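Local coordinates for oxidoreductase protein (Agrobacterium radiobacter, PDB 5UI9), which probably catalyses an NAD-dependent oxidation or reduction, and binds NAD and a small hydroxy acid side by side, at residues A[15-19]-A[288-292]; A[20-24]-A[70-74]; A[32-38]-A[52-58]. All blocks are in the same frame, centred on the assembly; numbering follows the deposited sequence.

Contact 1: residues A[15-19]-A[288-292]. With NAD (nicotinamide-adenine-dinucleotide), chain C; 8A1 ((2S)-2,3-dihydroxy-2-methylpropanoic acid), chain D.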
loop_
_atom_site.group_PDB
_atom_site.type_symbol
_atom_site.label_atom_id
_atom_site.label_comp_id
_atom_site.label_asym_id
_atom_site.label_seq_id
_atom_site.Cartn_x
_atom_site.Cartn_y
_atom_site.Cartn_z
ATOM N N PHE A 15 1.577 -32.268 6.875
ATOM C CA PHE A 15 0.673 -31.364 7.582
ATOM C C PHE A 15 -0.517 -30.940 6.720
ATOM O O PHE A 15 -1.674 -31.178 7.084
ATOM C CB PHE A 15 1.462 -30.136 8.059
ATOM C CG PHE A 15 0.607 -29.007 8.574
ATOM C CD1 PHE A 15 -0.012 -29.094 9.819
ATOM C CD2 PHE A 15 0.438 -27.843 7.824
ATOM C CE1 PHE A 15 -0.785 -28.040 10.305
ATOM C CE2 PHE A 15 -0.334 -26.791 8.304
ATOM C CZ PHE A 15 -0.950 -26.892 9.543
ATOM N N PHE A 16 -0.230 -30.332 5.572
ATOM C CA PHE A 16 -1.297 -29.813 4.726
ATOM C C PHE A 16 -2.059 -30.877 3.937
ATOM O O PHE A 16 -3.235 -30.679 3.622
ATOM C CB PHE A 16 -0.792 -28.724 3.778
ATOM C CG PHE A 16 -1.900 -27.863 3.235
ATOM C CD1 PHE A 16 -2.538 -26.937 4.060
ATOM C CD2 PHE A 16 -2.340 -28.006 1.926
ATOM C CE1 PHE A 16 -3.567 -26.150 3.577
ATOM C CE2 PHE A 16 -3.379 -27.221 1.437
ATOM C CZ PHE A 16 -3.983 -26.283 2.259
ATOM N N ALA A 17 -1.409 -31.992 3.624
ATOM C CA ALA A 17 -2.057 -33.076 2.861
ATOM C C ALA A 17 -3.291 -33.678 3.534
ATOM O O ALA A 17 -4.157 -34.204 2.847
ATOM C CB ALA A 17 -1.062 -34.181 2.551
ATOM N N VAL A 18 -3.367 -33.599 4.864
ATOM C CA VAL A 18 -4.554 -34.045 5.607
ATOM C C VAL A 18 -5.798 -33.287 5.121
ATOM O O VAL A 18 -6.867 -33.885 4.993
ATOM C CB VAL A 18 -4.364 -33.885 7.142
ATOM C CG1 VAL A 18 -5.656 -34.200 7.904
ATOM C CG2 VAL A 18 -3.218 -34.773 7.636
ATOM N N ASN A 19 -5.645 -31.988 4.830
ATOM C CA ASN A 19 -6.731 -31.176 4.259
ATOM C C ASN A 19 -7.088 -31.636 2.854
ATOM O O ASN A 19 -8.257 -31.685 2.501
ATOM C CB ASN A 19 -6.376 -29.687 4.200
ATOM C CG ASN A 19 -6.119 -29.093 5.565
ATOM O OD1 ASN A 19 -6.984 -29.110 6.436
ATOM N ND2 ASN A 19 -4.917 -28.564 5.757
ATOM N N TRP A 288 -8.205 -22.096 9.839
ATOM C CA TRP A 288 -7.842 -22.563 8.482
ATOM C C TRP A 288 -9.017 -22.729 7.515
ATOM O O TRP A 288 -8.810 -23.076 6.345
ATOM C CB TRP A 288 -7.100 -23.897 8.575
ATOM C CG TRP A 288 -5.767 -23.768 9.191
ATOM C CD1 TRP A 288 -5.463 -23.837 10.518
ATOM C CD2 TRP A 288 -4.537 -23.547 8.503
ATOM N NE1 TRP A 288 -4.112 -23.677 10.698
ATOM C CE2 TRP A 288 -3.519 -23.493 9.477
ATOM C CE3 TRP A 288 -4.195 -23.396 7.153
ATOM C CZ2 TRP A 288 -2.175 -23.288 9.148
ATOM C CZ3 TRP A 288 -2.857 -23.193 6.822
ATOM C CH2 TRP A 288 -1.865 -23.140 7.819
ATOM N N HIS A 289 -10.233 -22.512 8.006
ATOM C CA HIS A 289 -11.454 -22.849 7.271
ATOM C C HIS A 289 -11.598 -22.216 5.882
ATOM O O HIS A 289 -12.073 -22.877 4.960
ATOM C CB HIS A 289 -12.710 -22.665 8.144
ATOM C CG HIS A 289 -12.945 -21.269 8.623
ATOM N ND1 HIS A 289 -14.000 -20.506 8.174
ATOM C CD2 HIS A 289 -12.301 -20.513 9.543
ATOM C CE1 HIS A 289 -13.983 -19.331 8.779
ATOM N NE2 HIS A 289 -12.957 -19.307 9.609
ATOM N N ASN A 290 -11.150 -20.973 5.718
ATOM C CA ASN A 290 -11.181 -20.315 4.411
ATOM C C ASN A 290 -10.303 -21.058 3.394
ATOM O O ASN A 290 -10.742 -21.309 2.275
ATOM C CB ASN A 290 -10.733 -18.849 4.533
ATOM C CG ASN A 290 -10.883 -18.062 3.237
ATOM O OD1 ASN A 290 -11.597 -18.459 2.313
ATOM N ND2 ASN A 290 -10.206 -16.922 3.173
ATOM N N ILE A 291 -9.076 -21.401 3.800
ATOM C CA ILE A 291 -8.140 -22.155 2.955
ATOM C C ILE A 291 -8.697 -23.551 2.688
ATOM O O ILE A 291 -8.663 -24.045 1.551
ATOM C CB ILE A 291 -6.726 -22.231 3.598
ATOM C CG1 ILE A 291 -6.079 -20.834 3.627
ATOM C CG2 ILE A 291 -5.824 -23.220 2.853
ATOM C CD1 ILE A 291 -4.779 -20.762 4.406
ATOM N N GLN A 292 -9.220 -24.175 3.738
ATOM C CA GLN A 292 -9.768 -25.520 3.637
ATOM C C GLN A 292 -10.922 -25.642 2.639
ATOM O O GLN A 292 -10.967 -26.606 1.872
ATOM C CB GLN A 292 -10.161 -26.024 5.026
ATOM C CG GLN A 292 -8.938 -26.365 5.870
ATOM C CD GLN A 292 -9.261 -26.586 7.335
ATOM O OE1 GLN A 292 -10.040 -25.837 7.933
ATOM N NE2 GLN A 292 -8.646 -27.595 7.930
HETATM P PA NAD C . 5.325 -31.367 5.542
HETATM O O1A NAD C . 6.825 -31.434 5.727
HETATM O O2A NAD C . 4.415 -31.348 6.739
HETATM O O5B NAD C . 4.880 -32.585 4.604
HETATM C C5B NAD C . 5.678 -33.067 3.531
HETATM C C4B NAD C . 5.583 -34.585 3.548
HETATM O O4B NAD C . 6.111 -35.093 2.329
HETATM C C3B NAD C . 6.388 -35.210 4.677
HETATM O O3B NAD C . 5.559 -36.132 5.399
HETATM C C2B NAD C . 7.560 -35.902 3.996
HETATM O O2B NAD C . 7.921 -37.113 4.659
HETATM C C1B NAD C . 7.016 -36.162 2.601
HETATM N N9A NAD C . 7.985 -36.204 1.481
HETATM C C8A NAD C . 8.936 -35.301 1.172
HETATM N N7A NAD C . 9.593 -35.679 0.045
HETATM C C5A NAD C . 9.049 -36.832 -0.389
HETATM C C6A NAD C . 9.255 -37.780 -1.516
HETATM N N6A NAD C . 10.211 -37.571 -2.447
HETATM N N1A NAD C . 8.448 -38.865 -1.587
HETATM C C2A NAD C . 7.484 -39.113 -0.675
HETATM N N3A NAD C . 7.247 -38.295 0.369
HETATM C C4A NAD C . 7.978 -37.165 0.560
HETATM O O3 NAD C . 4.997 -30.105 4.602
HETATM P PN NAD C . 3.575 -29.339 4.589
HETATM O O1N NAD C . 3.537 -28.303 5.685
HETATM O O2N NAD C . 2.462 -30.351 4.498
HETATM O O5D NAD C . 3.735 -28.554 3.207
HETATM C C5D NAD C . 3.865 -29.279 1.991
HETATM C C4D NAD C . 3.654 -28.314 0.841
HETATM O O4D NAD C . 2.338 -27.761 0.946
HETATM C C3D NAD C . 4.644 -27.158 0.871
HETATM O O3D NAD C . 5.212 -26.968 -0.430
HETATM C C2D NAD C . 3.820 -25.957 1.303
HETATM O O2D NAD C . 4.234 -24.739 0.684
HETATM C C1D NAD C . 2.408 -26.338 0.862
HETATM N N1N NAD C . 1.307 -25.722 1.625
HETATM C C2N NAD C . 0.290 -25.206 0.913
HETATM C C3N NAD C . -0.804 -24.603 1.514
HETATM C C7N NAD C . -1.893 -24.051 0.636
HETATM O O7N NAD C . -2.159 -24.626 -0.417
HETATM N N7N NAD C . -2.559 -22.953 1.002
HETATM C C4N NAD C . -0.842 -24.536 2.908
HETATM C C5N NAD C . 0.214 -25.079 3.642
HETATM C C6N NAD C . 1.283 -25.680 2.977
HETATM O OXT 8A1 D . -1.323 -21.310 2.965
HETATM C C 8A1 D . -0.084 -21.360 2.773
HETATM O O 8A1 D . 0.410 -21.655 1.662
HETATM C CA 8A1 D . 0.851 -21.039 3.911
HETATM C CB 8A1 D . 1.203 -19.558 3.778
HETATM O O1 8A1 D . 1.934 -19.083 4.913
HETATM O O2 8A1 D . 2.037 -21.846 3.810
HETATM C C3 8A1 D . 0.181 -21.357 5.249
#
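Phe-15 turns the edge of its ring toward a face of the Trp-288 indole in an offset edge-to-face pair, planes 71° apart, with Phe-15 CZ 3.8 Å from Trp-288 CZ2. The far rim of the indole reaches the bound hydroxy acid: the ligand methyl C3 sits at the indole edge, 3.7 Å from Trp-288 CH2. Next door, the Phe-16 ring carries the nicotinamide on one face, its CD1 3.2 Å from NAD C4N, while its own edge receives Ile-291, whose CG2 lies 3.6 Å from Phe-16 CZ. In both phenylalanines CG stands anti to the backbone N, which points the rings toward Trp-288 and the nicotinamide. The turn of the backbone itself aims the two N-H groups at the diphosphate: Phe-15 N donates to NAD O2A and Phe-16 N to NAD O2N (2.9 Å), as expected at the glycine-rich turn of a Rossmann fold.

Behind the rings a single polar bond ties helix 17-26 to helix 289-308. Gln-292 NE2 donates to Asn-19 OD1 over 2.7 Å and almost straight at 176°; the acceptor lies in the plane of the glutamine amide, whereas the two amide planes stand 79° apart. The other end of the glutamine, OE1, is taken by Ser-285 N, so its amide is held at both ends and its flip is fixed. Broad aromatic and branched apolar groups suit a wall against a flat cofactor. With Phe-16 on one face and the hydroxy acid on the other, its OXT 3.3 Å from NAD C4N, the nicotinamide ring has little freedom to tilt, consistent with hydride transfer at C4N.

Contact 2: residues A[20-24]-A[70-74]. With MG (magnesium ion), chain E.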
loop_
_atom_site.group_PDB
_atom_site.type_symbol
_atom_site.label_atom_id
_atom_site.label_comp_id
_atom_site.label_asym_id
_atom_site.label_seq_id
_atom_site.Cartn_x
_atom_site.Cartn_y
_atom_site.Cartn_z
ATOM N N GLN A 20 -6.073 -31.948 2.054
ATOM C CA GLN A 20 -6.290 -32.416 0.687
ATOM C C GLN A 20 -7.010 -33.770 0.676
ATOM O O GLN A 20 -7.912 -33.979 -0.134
ATOM C CB GLN A 20 -4.971 -32.456 -0.099
ATOM C CG GLN A 20 -4.414 -31.059 -0.343
ATOM C CD GLN A 20 -3.089 -31.018 -1.074
ATOM O OE1 GLN A 20 -2.243 -30.179 -0.763
ATOM N NE2 GLN A 20 -2.906 -31.894 -2.059
ATOM N N MET A 21 -6.632 -34.650 1.607
ATOM C CA MET A 21 -7.299 -35.946 1.797
ATOM C C MET A 21 -8.761 -35.825 2.230
ATOM O O MET A 21 -9.620 -36.538 1.700
ATOM C CB MET A 21 -6.533 -36.808 2.815
ATOM C CG MET A 21 -5.173 -37.293 2.331
ATOM S SD MET A 21 -5.201 -38.389 0.894
ATOM C CE MET A 21 -6.051 -39.818 1.585
ATOM N N HIS A 22 -9.047 -34.939 3.187
ATOM C CA HIS A 22 -10.440 -34.654 3.565
ATOM C C HIS A 22 -11.217 -34.182 2.345
ATOM O O HIS A 22 -12.303 -34.692 2.057
ATOM C CB HIS A 22 -10.545 -33.572 4.647
ATOM C CG HIS A 22 -10.263 -34.051 6.038
ATOM N ND1 HIS A 22 -11.010 -35.032 6.652
ATOM C CD2 HIS A 22 -9.357 -33.641 6.958
ATOM C CE1 HIS A 22 -10.553 -35.230 7.876
ATOM N NE2 HIS A 22 -9.550 -34.398 8.087
ATOM N N ALA A 23 -10.647 -33.217 1.626
ATOM C CA ALA A 23 -11.306 -32.643 0.448
ATOM C C ALA A 23 -11.560 -33.667 -0.666
ATOM O O ALA A 23 -12.612 -33.633 -1.300
ATOM C CB ALA A 23 -10.510 -31.467 -0.092
ATOM N N TRP A 24 -10.611 -34.571 -0.898
ATOM C CA TRP A 24 -10.796 -35.610 -1.927
ATOM C C TRP A 24 -11.999 -36.513 -1.644
ATOM O O TRP A 24 -12.656 -36.972 -2.577
ATOM C CB TRP A 24 -9.537 -36.467 -2.115
ATOM C CG TRP A 24 -8.453 -35.801 -2.896
ATOM C CD1 TRP A 24 -7.176 -35.583 -2.485
ATOM C CD2 TRP A 24 -8.535 -35.286 -4.230
ATOM N NE1 TRP A 24 -6.460 -34.953 -3.467
ATOM C CE2 TRP A 24 -7.271 -34.758 -4.549
ATOM C CE3 TRP A 24 -9.559 -35.207 -5.179
ATOM C CZ2 TRP A 24 -7.002 -34.157 -5.775
ATOM C CZ3 TRP A 24 -9.290 -34.614 -6.396
ATOM C CH2 TRP A 24 -8.023 -34.098 -6.687
ATOM N N PHE A 70 -4.682 -40.060 -11.649
ATOM C CA PHE A 70 -3.921 -38.835 -11.417
ATOM C C PHE A 70 -3.099 -38.904 -10.151
ATOM O O PHE A 70 -3.303 -39.778 -9.297
ATOM C CB PHE A 70 -4.844 -37.618 -11.389
ATOM C CG PHE A 70 -5.765 -37.579 -10.204
ATOM C CD1 PHE A 70 -7.014 -38.183 -10.257
ATOM C CD2 PHE A 70 -5.391 -36.912 -9.033
ATOM C CE1 PHE A 70 -7.871 -38.141 -9.168
ATOM C CE2 PHE A 70 -6.246 -36.863 -7.939
ATOM C CZ PHE A 70 -7.489 -37.474 -8.007
ATOM N N VAL A 71 -2.166 -37.967 -10.042
ATOM C CA VAL A 71 -1.294 -37.880 -8.888
ATOM C C VAL A 71 -1.427 -36.492 -8.251
ATOM O O VAL A 71 -1.497 -35.485 -8.956
ATOM C CB VAL A 71 0.169 -38.254 -9.257
ATOM C CG1 VAL A 71 0.808 -37.255 -10.219
ATOM C CG2 VAL A 71 1.010 -38.403 -8.002
ATOM N N ASP A 72 -1.506 -36.468 -6.918
ATOM C CA ASP A 72 -1.562 -35.246 -6.125
ATOM C C ASP A 72 -0.271 -35.140 -5.306
ATOM O O ASP A 72 -0.071 -35.870 -4.335
ATOM C CB ASP A 72 -2.799 -35.265 -5.215
ATOM C CG ASP A 72 -3.159 -33.881 -4.653
ATOM O OD1 ASP A 72 -2.691 -32.843 -5.179
ATOM O OD2 ASP A 72 -3.936 -33.840 -3.678
ATOM N N ILE A 73 0.607 -34.230 -5.716
ATOM C CA ILE A 73 1.910 -34.064 -5.079
ATOM C C ILE A 73 1.802 -32.976 -4.007
ATOM O O ILE A 73 1.702 -31.784 -4.325
ATOM C CB ILE A 73 2.989 -33.726 -6.131
ATOM C CG1 ILE A 73 3.108 -34.873 -7.153
ATOM C CG2 ILE A 73 4.336 -33.472 -5.467
ATOM C CD1 ILE A 73 3.631 -34.448 -8.509
ATOM N N ALA A 74 1.801 -33.409 -2.743
ATOM C CA ALA A 74 1.738 -32.511 -1.583
ATOM C C ALA A 74 3.019 -32.518 -0.741
ATOM O O ALA A 74 2.985 -32.218 0.463
ATOM C CB ALA A 74 0.541 -32.874 -0.724
HETATM MG MG MG E . -14.492 -38.142 -3.468
HETATM O O HOH W 1 -1.023 -30.918 -4.420
HETATM O O HOH W 2 -16.304 -39.576 -3.783
#
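Two hydrogen bonds join Gln-20 and Trp-24, one helical turn apart on helix 17-26, to a single carboxylate oxygen of Asp-72. Gln-20 NE2 reaches Asp-72 OD2 at 2.7 Å in a rather bent bond (136°), while Trp-24 NE1 reaches the same oxygen at 2.8 Å and far straighter (162°). Each donor keeps OD2 close to its own amide or ring plane, yet the two approach from opposite faces of the carboxylate, well out of its plane, and clasp the oxygen between them. Asp-72 CG lies anti to the backbone N, which carries the carboxylate across from the strand toward the helix. A water serves the other oxygen, donating to Asp-72 OD1 and to Ile-73 O (2.9 Å) and accepting from Gln-20 NE2. Gln-20 OE1 is in turn bound by Gln-97, a residue that also binds NAD.

Apolar contact comes from the aromatic pair. Phe-70 CE2 lies over one face of the indole, 3.5 Å from Trp-24 CH2, the two rings meeting obliquely with planes 43° apart. At the other end of the polar group the Ala-74 methyl packs against the glutamine amide, CB 3.8 Å from Gln-20 NE2.

Metal coordination comes from the backbone: Trp-24 O binds the magnesium ion at 2.4 Å, joined by Val-27 O and Ala-30 O just beyond the helix. In this buried helix-on-sheet interface of the Rossmann domain, two neutral N-H donors and a water surround the acid, and they would probably stabilise Asp-72 as its anion.

Contact 3: residues A[32-38]-A[52-58]; sequences IAAICDR and IERRYGD. With NAD (nicotinamide-adenine-dinucleotide), chain C.
Asp-37 N donates to Tyr-56 O, one of three backbone bonds that join the two strands; the others run from Tyr-56 N to Ile-35 O (2.9 Å) and from Ile-35 N to Arg-54 O. Just after strand 30-36, the side chain of Asp-37 takes both hydroxyls of the adenosine ribose: NAD O2B donates to Asp-37 OD1 (2.6 Å) and NAD O3B to Asp-37 OD2 (2.8 Å). With CG opposite the backbone N (chi1 -157°) the carboxylate is carried out to the ribose, where the amides of Cys-13 and Asp-39 hold it further. Beside it, Arg-38 stretches an extended chain along the adenine, one guanidinium face against NAD N6A, 3.4 Å from Arg-38 NH2.

On the outer strand, Arg-55 turns back on its own chain, with NE giving Ile-52 O a nearly straight bond of 2.7 Å. The bend of Arg-54 at chi3 (61°) brings its guanidinium, by one face, over Ala-34 CB, with NH2 bonded in plane to Tyr-56 OH at 2.8 Å. That hydroxyl also bonds to Asp-65 of helix 59-65, whose N-cap is Asp-58, with OD2 accepting from Ala-61 N.

This is the parallel pair of a right-handed beta-alpha-beta crossover through helix 40-50, at the edge of the Rossmann sheet. An acid after the second strand is the classic ribose-binding residue of NAD-dependent Rossmann enzymes.

Ala-34, Cys-36 and Tyr-56 share one face of the sheet, where alanine and cysteine are small enough for Leu-62 to pack close. On the other face, branched Ile-35 puts CG1 4.0 Å from Ile-52 CG2, and Ile-52 CD1 reaches back to within 3.5 Å of Ile-32 O.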
loop_
_atom_site.group_PDB
_atom_site.type_symbol
_atom_site.label_atom_id
_atom_site.label_comp_id
_atom_site.label_asym_id
_atom_site.label_seq_id
_atom_site.Cartn_x
_atom_site.Cartn_y
_atom_site.Cartn_z
ATOM N N ILE A 32 -9.137 -40.938 -3.453
ATOM C CA ILE A 32 -7.743 -41.397 -3.324
ATOM C C ILE A 32 -7.679 -42.915 -3.107
ATOM O O ILE A 32 -8.249 -43.429 -2.141
ATOM C CB ILE A 32 -7.022 -40.664 -2.170
ATOM C CG1 ILE A 32 -7.021 -39.143 -2.416
ATOM C CG2 ILE A 32 -5.601 -41.191 -1.977
ATOM C CD1 ILE A 32 -6.333 -38.671 -3.684
ATOM N N ALA A 33 -6.976 -43.607 -4.008
ATOM C CA ALA A 33 -6.806 -45.064 -3.955
ATOM C C ALA A 33 -5.445 -45.491 -3.396
ATOM O O ALA A 33 -5.273 -46.659 -3.049
ATOM C CB ALA A 33 -6.999 -45.665 -5.342
ATOM N N ALA A 34 -4.482 -44.568 -3.329
ATOM C CA ALA A 34 -3.129 -44.888 -2.869
ATOM C C ALA A 34 -2.448 -43.654 -2.279
ATOM O O ALA A 34 -2.723 -42.531 -2.699
ATOM C CB ALA A 34 -2.308 -45.444 -4.015
ATOM N N ILE A 35 -1.587 -43.874 -1.291
ATOM C CA ILE A 35 -0.789 -42.804 -0.701
ATOM C C ILE A 35 0.680 -43.211 -0.599
ATOM O O ILE A 35 1.020 -44.405 -0.603
ATOM C CB ILE A 35 -1.330 -42.332 0.675
ATOM C CG1 ILE A 35 -1.480 -43.493 1.666
ATOM C CG2 ILE A 35 -2.668 -41.619 0.505
ATOM C CD1 ILE A 35 -1.641 -43.039 3.104
ATOM N N CYS A 36 1.538 -42.198 -0.516
ATOM C CA CYS A 36 2.982 -42.382 -0.501
ATOM C C CYS A 36 3.640 -41.362 0.424
ATOM O O CYS A 36 3.291 -40.181 0.393
ATOM C CB CYS A 36 3.539 -42.239 -1.918
ATOM S SG CYS A 36 5.344 -42.317 -2.038
ATOM N N ASP A 37 4.568 -41.833 1.251
ATOM C CA ASP A 37 5.414 -40.967 2.074
ATOM C C ASP A 37 6.685 -41.712 2.491
ATOM O O ASP A 37 6.636 -42.907 2.797
ATOM C CB ASP A 37 4.651 -40.486 3.313
ATOM C CG ASP A 37 5.230 -39.209 3.897
ATOM O OD1 ASP A 37 6.402 -39.213 4.342
ATOM O OD2 ASP A 37 4.513 -38.191 3.902
ATOM N N ARG A 38 7.815 -41.006 2.493
ATOM C CA ARG A 38 9.090 -41.560 2.967
ATOM C C ARG A 38 9.086 -41.851 4.470
ATOM O O ARG A 38 9.825 -42.710 4.929
ATOM C CB ARG A 38 10.250 -40.612 2.654
ATOM C CG ARG A 38 10.552 -40.482 1.178
ATOM C CD ARG A 38 11.781 -39.621 0.929
ATOM N NE ARG A 38 12.166 -39.639 -0.483
ATOM C CZ ARG A 38 13.076 -38.842 -1.046
ATOM N NH1 ARG A 38 13.736 -37.936 -0.333
ATOM N NH2 ARG A 38 13.329 -38.953 -2.347
ATOM N N ILE A 52 -6.920 -45.944 3.731
ATOM C CA ILE A 52 -6.241 -46.215 2.458
ATOM C C ILE A 52 -5.393 -47.485 2.615
ATOM O O ILE A 52 -4.469 -47.524 3.436
ATOM C CB ILE A 52 -5.356 -45.022 2.003
ATOM C CG1 ILE A 52 -6.080 -43.666 2.143
ATOM C CG2 ILE A 52 -4.895 -45.212 0.565
ATOM C CD1 ILE A 52 -7.245 -43.429 1.195
ATOM N N GLU A 53 -5.721 -48.522 1.840
ATOM C CA GLU A 53 -5.031 -49.820 1.916
ATOM C C GLU A 53 -3.654 -49.768 1.250
ATOM O O GLU A 53 -2.676 -50.248 1.816
ATOM C CB GLU A 53 -5.881 -50.938 1.283
ATOM N N ARG A 54 -3.594 -49.191 0.050
ATOM C CA ARG A 54 -2.358 -49.107 -0.732
ATOM C C ARG A 54 -1.447 -47.994 -0.211
ATOM O O ARG A 54 -1.776 -46.811 -0.304
ATOM C CB ARG A 54 -2.678 -48.872 -2.208
ATOM C CG ARG A 54 -3.491 -49.987 -2.857
ATOM C CD ARG A 54 -3.677 -49.739 -4.349
ATOM N NE ARG A 54 -2.392 -49.691 -5.052
ATOM C CZ ARG A 54 -2.184 -49.191 -6.272
ATOM N NH1 ARG A 54 -3.178 -48.677 -6.996
ATOM N NH2 ARG A 54 -0.952 -49.208 -6.780
ATOM N N ARG A 55 -0.297 -48.384 0.334
ATOM C CA ARG A 55 0.603 -47.463 1.010
ATOM C C ARG A 55 2.025 -47.726 0.548
ATOM O O ARG A 55 2.499 -48.858 0.640
ATOM C CB ARG A 55 0.501 -47.661 2.518
ATOM C CG ARG A 55 -0.890 -47.416 3.072
ATOM C CD ARG A 55 -0.938 -47.557 4.584
ATOM N NE ARG A 55 -2.317 -47.646 5.074
ATOM C CZ ARG A 55 -2.673 -47.713 6.356
ATOM N NH1 ARG A 55 -1.760 -47.694 7.330
ATOM N NH2 ARG A 55 -3.964 -47.787 6.671
ATOM N N TYR A 56 2.697 -46.680 0.065
ATOM C CA TYR A 56 4.026 -46.799 -0.528
ATOM C C TYR A 56 5.071 -45.978 0.218
ATOM O O TYR A 56 4.815 -44.835 0.604
ATOM C CB TYR A 56 3.962 -46.380 -1.998
ATOM C CG TYR A 56 3.223 -47.388 -2.842
ATOM C CD1 TYR A 56 1.835 -47.337 -2.966
ATOM C CD2 TYR A 56 3.903 -48.416 -3.492
ATOM C CE1 TYR A 56 1.142 -48.262 -3.730
ATOM C CE2 TYR A 56 3.219 -49.356 -4.260
ATOM C CZ TYR A 56 1.835 -49.273 -4.375
ATOM O OH TYR A 56 1.133 -50.184 -5.125
ATOM N N GLY A 57 6.246 -46.576 0.413
ATOM C CA GLY A 57 7.392 -45.895 0.995
ATOM C C GLY A 57 8.173 -45.027 0.017
ATOM O O GLY A 57 9.010 -44.228 0.442
ATOM N N ASP A 58 7.932 -45.198 -1.283
ATOM C CA ASP A 58 8.578 -44.376 -2.311
ATOM C C ASP A 58 7.741 -44.284 -3.585
ATOM O O ASP A 58 7.069 -45.239 -3.972
ATOM C CB ASP A 58 9.975 -44.904 -2.647
ATOM C CG ASP A 58 9.950 -46.296 -3.254
ATOM O OD1 ASP A 58 9.816 -47.269 -2.486
ATOM O OD2 ASP A 58 10.055 -46.413 -4.496
HETATM P PA NAD C . 5.325 -31.367 5.542
HETATM O O1A NAD C . 6.825 -31.434 5.727
HETATM O O2A NAD C . 4.415 -31.348 6.739
HETATM O O5B NAD C . 4.880 -32.585 4.604
HETATM C C5B NAD C . 5.678 -33.067 3.531
HETATM C C4B NAD C . 5.583 -34.585 3.548
HETATM O O4B NAD C . 6.111 -35.093 2.329
HETATM C C3B NAD C . 6.388 -35.210 4.677
HETATM O O3B NAD C . 5.559 -36.132 5.399
HETATM C C2B NAD C . 7.560 -35.902 3.996
HETATM O O2B NAD C . 7.921 -37.113 4.659
HETATM C C1B NAD C . 7.016 -36.162 2.601
HETATM N N9A NAD C . 7.985 -36.204 1.481
HETATM C C8A NAD C . 8.936 -35.301 1.172
HETATM N N7A NAD C . 9.593 -35.679 0.045
HETATM C C5A NAD C . 9.049 -36.832 -0.389
HETATM C C6A NAD C . 9.255 -37.780 -1.516
HETATM N N6A NAD C . 10.211 -37.571 -2.447
HETATM N N1A NAD C . 8.448 -38.865 -1.587
HETATM C C2A NAD C . 7.484 -39.113 -0.675
HETATM N N3A NAD C . 7.247 -38.295 0.369
HETATM C C4A NAD C . 7.978 -37.165 0.560
HETATM O O3 NAD C . 4.997 -30.105 4.602
HETATM P PN NAD C . 3.575 -29.339 4.589
HETATM O O1N NAD C . 3.537 -28.303 5.685
HETATM O O2N NAD C . 2.462 -30.351 4.498
HETATM O O5D NAD C . 3.735 -28.554 3.207
HETATM C C5D NAD C . 3.865 -29.279 1.991
HETATM C C4D NAD C . 3.654 -28.314 0.841
HETATM O O4D NAD C . 2.338 -27.761 0.946
HETATM C C3D NAD C . 4.644 -27.158 0.871
HETATM O O3D NAD C . 5.212 -26.968 -0.430
HETATM C C2D NAD C . 3.820 -25.957 1.303
HETATM O O2D NAD C . 4.234 -24.739 0.684
HETATM C C1D NAD C . 2.408 -26.338 0.862
HETATM N N1N NAD C . 1.307 -25.722 1.625
HETATM C C2N NAD C . 0.290 -25.206 0.913
HETATM C C3N NAD C . -0.804 -24.603 1.514
HETATM C C7N NAD C . -1.893 -24.051 0.636
HETATM O O7N NAD C . -2.159 -24.626 -0.417
HETATM N N7N NAD C . -2.559 -22.953 1.002
HETATM C C4N NAD C . -0.842 -24.536 2.908
HETATM C C5N NAD C . 0.214 -25.079 3.642
HETATM C C6N NAD C . 1.283 -25.680 2.977
#

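Overall arrangement
Helix 17-26 links contacts 1 and 2, whose centres are 11 Å apart: Ala-17 CB and Ala-74 CB meet at 3.9 Å where its first turn passes the end of strand 70-73. Contact 3 follows along the same sheet, 12 Å between centres from contact 2, and is joined to it by Trp-24 CD1 against Ile-32 CD1 (3.4 Å) and by Met-21, which packs on Ile-32, Ile-35 and Ile-52. Contacts 1 and 3 do not touch, their centres being 20 Å apart, but NAD spans them, with its nicotinamide and diphosphate at contact 1 and its adenosine at contact 3. The hydroxy acid is met by contact 1, and the magnesium ion by contact 2.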